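Local structure of type IV pilin structural subunit (Pseudomonas aeruginosa, 3JYZ) at residues E13-A18 and N86-S91; G68-T73 and I115-T120. The protein serves as the building block of the type IV pilus, its copies probably assembling into the thin surface filament of the bacterium. All blocks are in the same frame, centred on the assembly; numbering follows the deposited sequence.

Contact 1: residues E13-A18 and N86-S91; sequences EGLVLA and NTLILS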
ATOM      1  N   GLU A  13      -1.754   9.650  -7.952  1.00 17.45           N
ATOM      2  CA  GLU A  13      -0.580  10.285  -7.397  1.00 19.83           C
ATOM      3  C   GLU A  13      -0.093   9.693  -6.150  1.00 19.07           C
ATOM      4  O   GLU A  13       1.065   9.606  -5.978  1.00 18.85           O
ATOM      5  CB  GLU A  13      -0.813  11.797  -7.243  1.00 23.54           C
ATOM      6  CG  GLU A  13      -0.937  12.417  -8.616  1.00 27.87           C
ATOM      7  CD  GLU A  13       0.109  13.498  -8.928  1.00 31.37           C
ATOM      8  OE1 GLU A  13       0.935  13.337  -9.889  1.00 31.38           O
ATOM      9  OE2 GLU A  13       0.056  14.536  -8.185  1.00 33.55           O
ATOM     10  N   GLY A  14      -0.995   9.311  -5.238  1.00 17.94           N
ATOM     11  CA  GLY A  14      -0.634   8.662  -3.993  1.00 18.42           C
ATOM     12  C   GLY A  14       0.090   7.347  -4.188  1.00 17.70           C
ATOM     13  O   GLY A  14       0.977   6.981  -3.415  1.00 17.36           O
ATOM     14  N   LEU A  15      -0.300   6.608  -5.216  1.00 16.14           N
ATOM     15  CA  LEU A  15       0.351   5.341  -5.503  1.00 15.24           C
ATOM     16  C   LEU A  15       1.802   5.586  -5.881  1.00 15.89           C
ATOM     17  O   LEU A  15       2.697   4.857  -5.466  1.00 16.16           O
ATOM     18  CB  LEU A  15      -0.398   4.593  -6.608  1.00 14.57           C
ATOM     19  CG  LEU A  15      -1.791   4.120  -6.183  1.00 15.12           C
ATOM     20  CD1 LEU A  15      -2.518   3.509  -7.368  1.00 15.93           C
ATOM     21  CD2 LEU A  15      -1.685   3.106  -5.053  1.00 15.07           C
ATOM     22  N   VAL A  16       2.037   6.633  -6.659  1.00 15.67           N
ATOM     23  CA  VAL A  16       3.393   6.973  -7.062  1.00 16.32           C
ATOM     24  C   VAL A  16       4.231   7.360  -5.832  1.00 15.63           C
ATOM     25  O   VAL A  16       5.410   7.017  -5.723  1.00 15.11           O
ATOM     26  CB  VAL A  16       3.380   8.098  -8.119  1.00 18.07           C
ATOM     27  CG1 VAL A  16       4.795   8.564  -8.419  1.00 18.97           C
ATOM     28  CG2 VAL A  16       2.693   7.608  -9.383  1.00 18.65           C
ATOM     29  N   LEU A  17       3.603   8.049  -4.887  1.00 16.98           N
ATOM     30  CA  LEU A  17       4.255   8.456  -3.645  1.00 17.35           C
ATOM     31  C   LEU A  17       4.689   7.261  -2.773  1.00 17.45           C
ATOM     32  O   LEU A  17       5.622   7.365  -1.972  1.00 19.33           O
ATOM     33  CB  LEU A  17       3.300   9.377  -2.870  1.00 18.32           C
ATOM     34  CG  LEU A  17       3.787  10.536  -1.995  1.00 18.57           C
ATOM     35  CD1 LEU A  17       4.637  11.537  -2.764  1.00 18.38           C
ATOM     36  CD2 LEU A  17       2.600  11.239  -1.346  1.00 17.40           C
ATOM     37  N   ALA A  18       4.019   6.122  -2.932  1.00 14.66           N
ATOM     38  CA  ALA A  18       4.373   4.912  -2.195  1.00 13.89           C
ATOM     39  C   ALA A  18       5.493   4.083  -2.839  1.00 13.27           C
ATOM     40  O   ALA A  18       6.027   3.160  -2.221  1.00 12.60           O
ATOM     41  CB  ALA A  18       3.131   4.039  -1.980  1.00 13.86           C
ATOM     42  N   ASN A  86     -11.224   7.425   2.284  1.00 12.08           N
ATOM     43  CA  ASN A  86      -9.990   8.058   1.840  1.00 11.17           C
ATOM     44  C   ASN A  86      -8.718   7.232   1.954  1.00 11.48           C
ATOM     45  O   ASN A  86      -7.614   7.787   1.901  1.00 12.77           O
ATOM     46  CB  ASN A  86      -9.821   9.432   2.505  1.00 12.33           C
ATOM     47  CG  ASN A  86      -9.629   9.332   4.000  1.00 13.93           C
ATOM     48  OD1 ASN A  86     -10.071   8.372   4.626  1.00 15.64           O
ATOM     49  ND2 ASN A  86      -8.952  10.323   4.585  1.00 13.33           N
ATOM     50  N   THR A  87      -8.851   5.918   2.093  1.00  9.45           N
ATOM     51  CA  THR A  87      -7.644   5.094   2.211  1.00  8.77           C
ATOM     52  C   THR A  87      -7.540   4.007   1.158  1.00  8.54           C
ATOM     53  O   THR A  87      -8.549   3.452   0.696  1.00  8.08           O
ATOM     54  CB  THR A  87      -7.499   4.424   3.600  1.00 10.65           C
ATOM     55  OG1 THR A  87      -8.503   3.414   3.759  1.00 11.06           O
ATOM     56  CG2 THR A  87      -7.628   5.456   4.711  1.00 11.36           C
ATOM     57  N   LEU A  88      -6.294   3.729   0.789  1.00  7.64           N
ATOM     58  CA  LEU A  88      -5.939   2.554   0.018  1.00  7.98           C
ATOM     59  C   LEU A  88      -4.961   1.714   0.835  1.00  8.53           C
ATOM     60  O   LEU A  88      -4.176   2.251   1.623  1.00  9.26           O
ATOM     61  CB  LEU A  88      -5.272   2.952  -1.299  1.00  8.17           C
ATOM     62  CG  LEU A  88      -6.120   3.675  -2.336  1.00  8.03           C
ATOM     63  CD1 LEU A  88      -5.288   3.966  -3.589  1.00  9.04           C
ATOM     64  CD2 LEU A  88      -7.362   2.842  -2.677  1.00  7.63           C
ATOM     65  N   ILE A  89      -5.011   0.400   0.634  1.00  8.04           N
ATOM     66  CA  ILE A  89      -4.103  -0.524   1.292  1.00  8.14           C
ATOM     67  C   ILE A  89      -3.233  -1.212   0.240  1.00  8.09           C
ATOM     68  O   ILE A  89      -3.747  -1.702  -0.769  1.00  8.34           O
ATOM     69  CB  ILE A  89      -4.867  -1.607   2.072  1.00  9.88           C
ATOM     70  CG1 ILE A  89      -5.922  -0.987   2.996  1.00 12.42           C
ATOM     71  CG2 ILE A  89      -3.883  -2.496   2.838  1.00 11.08           C
ATOM     72  CD1 ILE A  89      -5.359  -0.074   4.038  1.00 12.79           C
ATOM     73  N   LEU A  90      -1.923  -1.230   0.462  1.00  7.69           N
ATOM     74  CA  LEU A  90      -0.995  -1.970  -0.391  1.00  7.63           C
ATOM     75  C   LEU A  90      -0.415  -3.117   0.433  1.00  7.69           C
ATOM     76  O   LEU A  90       0.267  -2.885   1.429  1.00  7.84           O
ATOM     77  CB  LEU A  90       0.135  -1.073  -0.906  1.00  9.07           C
ATOM     78  CG  LEU A  90      -0.268   0.276  -1.506  1.00 10.89           C
ATOM     79  CD1 LEU A  90       0.948   1.057  -2.027  1.00 11.61           C
ATOM     80  CD2 LEU A  90      -1.291   0.119  -2.610  1.00 12.84           C
ATOM     81  N   SER A  91      -0.682  -4.349   0.008  1.00  8.35           N
ATOM     82  CA  SER A  91      -0.302  -5.537   0.772  1.00  8.63           C
ATOM     83  C   SER A  91       0.752  -6.326  -0.001  1.00  9.18           C
ATOM     84  O   SER A  91       0.519  -6.711  -1.148  1.00  8.86           O
ATOM     85  CB  SER A  91      -1.535  -6.411   1.013  1.00  8.97           C
ATOM     86  OG  SER A  91      -2.536  -5.706   1.739  1.00 10.06           O
TER
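The packing of the N-terminal helix, of which this truncated subunit keeps helix 4-28, against the antiparallel sheet is the defining feature of the type IV pilin fold, illustrated here by residues 13-18 and the first half of strand 87-95. Leu15 and Ala18, three residues apart and therefore on nearly the same side of the helix, meet Leu88 and Leu90, two residues apart and so on one face of the strand. Leu15 does most of the reaching. Its CG lies beside the backbone N and opposite the carbonyl carbon (chi1 -67°); the chain runs on extended to CD1, while the other branch, CD2, is turned to the strand. That single methyl serves both strand leucines, lying 3.9 Å from Leu90 CD2 and 4.0 Å from Leu88 CD1. The Leu15 side chain runs at about a right angle to that of Leu88 but meets Leu90 at a slant. Leu90 divides its two methyls between the helix residues: while CD2 faces Leu15, CD1 comes within 3.7 Å of Ala18 CB. No hydrogen bond crosses the interface; the contact is wholly apolar and largely buried. Local axes 10.7 Å apart at closest approach, inclined by 37°, agree with helix and strand held apart by a single layer of interleaved side chains. Further along the same helix, Val11 touches Leu88 and Lys22 touches Leu90, extending the seam in both directions. Strand 114-120 adds Cys119, which touches both Leu15 and Leu90, while on the other flank strand 70-74 pairs with strand 87-95 through the backbone of Leu88 and Ile72.

Contact 2: residues G68-T73 and I115-T120; sequences GVITIT and IDWACT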
ATOM      1  N   GLY A  68       4.578  -4.933   6.900  1.00  8.00           N
ATOM      2  CA  GLY A  68       4.940  -4.394   5.597  1.00  8.69           C
ATOM      3  C   GLY A  68       3.750  -3.840   4.825  1.00  8.22           C
ATOM      4  O   GLY A  68       3.916  -3.272   3.739  1.00  8.80           O
ATOM      5  N   VAL A  69       2.548  -3.987   5.380  1.00  7.57           N
ATOM      6  CA  VAL A  69       1.344  -3.465   4.731  1.00  7.66           C
ATOM      7  C   VAL A  69       1.303  -1.939   4.790  1.00  8.20           C
ATOM      8  O   VAL A  69       1.483  -1.354   5.857  1.00  8.54           O
ATOM      9  CB  VAL A  69       0.067  -4.049   5.349  1.00  7.21           C
ATOM     10  CG1 VAL A  69      -1.180  -3.350   4.774  1.00  7.83           C
ATOM     11  CG2 VAL A  69       0.000  -5.553   5.100  1.00  8.65           C
ATOM     12  N   ILE A  70       1.071  -1.296   3.646  1.00  7.75           N
ATOM     13  CA  ILE A  70       1.082   0.160   3.562  1.00  7.74           C
ATOM     14  C   ILE A  70      -0.333   0.724   3.472  1.00  7.90           C
ATOM     15  O   ILE A  70      -1.136   0.277   2.660  1.00  8.69           O
ATOM     16  CB  ILE A  70       1.865   0.632   2.316  1.00  7.88           C
ATOM     17  CG1 ILE A  70       3.345   0.252   2.431  1.00  8.05           C
ATOM     18  CG2 ILE A  70       1.712   2.146   2.109  1.00  8.25           C
ATOM     19  CD1 ILE A  70       4.149   0.436   1.148  1.00  9.14           C
ATOM     20  N   THR A  71      -0.635   1.716   4.302  1.00  6.68           N
ATOM     21  CA  THR A  71      -1.896   2.441   4.190  1.00  7.32           C
ATOM     22  C   THR A  71      -1.619   3.834   3.659  1.00  7.81           C
ATOM     23  O   THR A  71      -0.812   4.578   4.233  1.00  8.48           O
ATOM     24  CB  THR A  71      -2.600   2.564   5.551  1.00  7.92           C
ATOM     25  OG1 THR A  71      -2.852   1.254   6.062  1.00  9.23           O
ATOM     26  CG2 THR A  71      -3.918   3.323   5.415  1.00  7.88           C
ATOM     27  N   ILE A  72      -2.268   4.178   2.552  1.00  7.39           N
ATOM     28  CA  ILE A  72      -2.214   5.535   2.034  1.00  7.15           C
ATOM     29  C   ILE A  72      -3.503   6.231   2.439  1.00  7.61           C
ATOM     30  O   ILE A  72      -4.605   5.747   2.136  1.00  7.87           O
ATOM     31  CB  ILE A  72      -2.132   5.554   0.518  1.00  7.54           C
ATOM     32  CG1 ILE A  72      -0.940   4.730   0.034  1.00  8.85           C
ATOM     33  CG2 ILE A  72      -2.050   6.995   0.015  1.00  8.97           C
ATOM     34  CD1 ILE A  72      -0.944   4.543  -1.480  1.00 10.28           C
ATOM     35  N   THR A  73      -3.361   7.354   3.139  1.00  7.90           N
ATOM     36  CA  THR A  73      -4.496   8.164   3.553  1.00  8.72           C
ATOM     37  C   THR A  73      -4.494   9.451   2.746  1.00  9.19           C
ATOM     38  O   THR A  73      -3.498  10.169   2.710  1.00  9.53           O
ATOM     39  CB  THR A  73      -4.414   8.480   5.059  1.00 10.18           C
ATOM     40  OG1 THR A  73      -4.436   7.256   5.804  1.00 10.51           O
ATOM     41  CG2 THR A  73      -5.585   9.379   5.492  1.00 10.55           C
ATOM     42  N   ILE A 115       8.854  -9.659  -4.805  1.00 13.35           N
ATOM     43  CA  ILE A 115       7.749  -9.092  -4.040  1.00 12.74           C
ATOM     44  C   ILE A 115       6.631  -8.584  -4.949  1.00 12.83           C
ATOM     45  O   ILE A 115       6.868  -7.803  -5.873  1.00 14.93           O
ATOM     46  CB  ILE A 115       8.244  -7.961  -3.123  1.00 13.02           C
ATOM     47  CG1 ILE A 115       9.378  -8.485  -2.227  1.00 14.10           C
ATOM     48  CG2 ILE A 115       7.085  -7.378  -2.309  1.00 13.50           C
ATOM     49  CD1 ILE A 115       9.952  -7.452  -1.279  1.00 15.13           C
ATOM     50  N   ASP A 116       5.415  -9.048  -4.676  1.00 11.43           N
ATOM     51  CA  ASP A 116       4.228  -8.643  -5.418  1.00 11.06           C
ATOM     52  C   ASP A 116       3.351  -7.819  -4.486  1.00 10.66           C
ATOM     53  O   ASP A 116       3.282  -8.087  -3.286  1.00 12.86           O
ATOM     54  CB  ASP A 116       3.434  -9.865  -5.889  1.00 12.85           C
ATOM     55  CG  ASP A 116       4.210 -10.741  -6.859  1.00 14.79           C
ATOM     56  OD1 ASP A 116       5.135 -10.238  -7.528  1.00 16.48           O
ATOM     57  OD2 ASP A 116       3.874 -11.940  -6.946  1.00 15.03           O
ATOM     58  N   TRP A 117       2.682  -6.815  -5.034  1.00 10.20           N
ATOM     59  CA  TRP A 117       1.831  -5.949  -4.242  1.00 10.41           C
ATOM     60  C   TRP A 117       0.399  -5.970  -4.747  1.00 11.09           C
ATOM     61  O   TRP A 117       0.149  -5.887  -5.957  1.00 12.28           O
ATOM     62  CB  TRP A 117       2.355  -4.514  -4.287  1.00 10.53           C
ATOM     63  CG  TRP A 117       3.644  -4.312  -3.555  1.00  9.83           C
ATOM     64  CD1 TRP A 117       4.908  -4.475  -4.051  1.00 10.21           C
ATOM     65  CD2 TRP A 117       3.795  -3.886  -2.201  1.00  9.66           C
ATOM     66  NE1 TRP A 117       5.841  -4.182  -3.076  1.00 10.60           N
ATOM     67  CE2 TRP A 117       5.177  -3.817  -1.928  1.00  9.54           C
ATOM     68  CE3 TRP A 117       2.894  -3.560  -1.180  1.00  9.54           C
ATOM     69  CZ2 TRP A 117       5.676  -3.441  -0.684  1.00  9.18           C
ATOM     70  CZ3 TRP A 117       3.388  -3.180   0.053  1.00  9.25           C
ATOM     71  CH2 TRP A 117       4.767  -3.124   0.290  1.00  9.06           C
ATOM     72  N   ALA A 118      -0.531  -6.085  -3.807  1.00  9.84           N
ATOM     73  CA  ALA A 118      -1.958  -5.971  -4.078  1.00  9.53           C
ATOM     74  C   ALA A 118      -2.466  -4.635  -3.554  1.00  8.76           C
ATOM     75  O   ALA A 118      -2.155  -4.253  -2.418  1.00  9.75           O
ATOM     76  CB  ALA A 118      -2.705  -7.113  -3.401  1.00 10.27           C
ATOM     77  N   CYS A 119      -3.217  -3.912  -4.380  1.00  7.61           N
ATOM     78  CA  CYS A 119      -3.829  -2.667  -3.936  1.00  7.24           C
ATOM     79  C   CYS A 119      -5.317  -2.873  -3.745  1.00  7.23           C
ATOM     80  O   CYS A 119      -5.983  -3.402  -4.636  1.00  8.24           O
ATOM     81  CB  CYS A 119      -3.610  -1.551  -4.952  1.00  8.06           C
ATOM     82  SG  CYS A 119      -4.335   0.031  -4.401  1.00  8.61           S
ATOM     83  N   THR A 120      -5.847  -2.487  -2.578  1.00  7.54           N
ATOM     84  CA  THR A 120      -7.247  -2.592  -2.327  1.00  8.84           C
ATOM     85  C   THR A 120      -7.873  -1.234  -1.860  1.00  9.94           C
ATOM     86  O   THR A 120      -7.270  -0.489  -1.176  1.00 11.54           O
ATOM     87  CB  THR A 120      -7.577  -3.692  -1.290  1.00  9.93           C
ATOM     88  OG1 THR A 120      -6.804  -3.466  -0.131  1.00 10.19           O
ATOM     89  CG2 THR A 120      -7.281  -5.062  -1.842  1.00  9.63           C
TER
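Trp117 bridges the distance between two strands that are not direct neighbours, and its six-membered ring makes the whole contact with Gly68 and Ile70. At the outer end of the indole, CH2 lies 3.6 Å from Gly68 O, an approach at the ring edge, near its plane, where the carbonyl oxygen faces the slightly positive rim of C-H groups. Ile70 comes up beside the same corner: its CD1 is 3.7 Å from Trp117 CH2 and 3.9 Å from Trp117 CZ3. The two side chains cross at about a right angle, and the end of the isoleucine, CD1, does most of the touching, with CG1 only just joining in. Two torsions put the indole there. With chi1 at -70°, CG stands beside the backbone N, and chi2 of 88° stands the ring plane roughly square to the plane of CA, CB and CG, with the benzene half on the side of Ile70. At Gly68, where phi is 87°, a CB would be jammed against the carbonyl O of the preceding residue, so glycine suits this place in the loop leading into strand 70-74. Beyond this first shell, Lys22 makes a cation-pi interaction with Trp117, whose side chain Ile25 and Pro92 also touch, while Ile70 is packed by Ala21 of helix 4-28 and by Val60 and Met62 of strand 57-62. The disulfide of Cys119 with Cys149 ties the tryptophan's strand to the C-terminal end of the chain. Strand 87-95 runs between strands 70-74 and 114-120, and the indole spans it on the face of the sheet covered by helix 4-28.

In the fold
Contacts 1 and 2 show how one hydrophobic core is shared by a helix and three adjacent strands of the sheet: their centres lie about 7 Å apart, and their segments alternate along the chain. Strand 87-95, which supplies 86-91 to contact 1, is the middle member, paired antiparallel with both strands of contact 2. Leu90 N is 2.8 Å from Ile70 O on one flank, and Ser91 N is 2.8 Å from Ala118 O on the other, both probable hydrogen bonds. Leu90 O also packs 3.4 Å from Trp117 CZ3, so the indole lies against the very residue whose methyls meet the helix in contact 1.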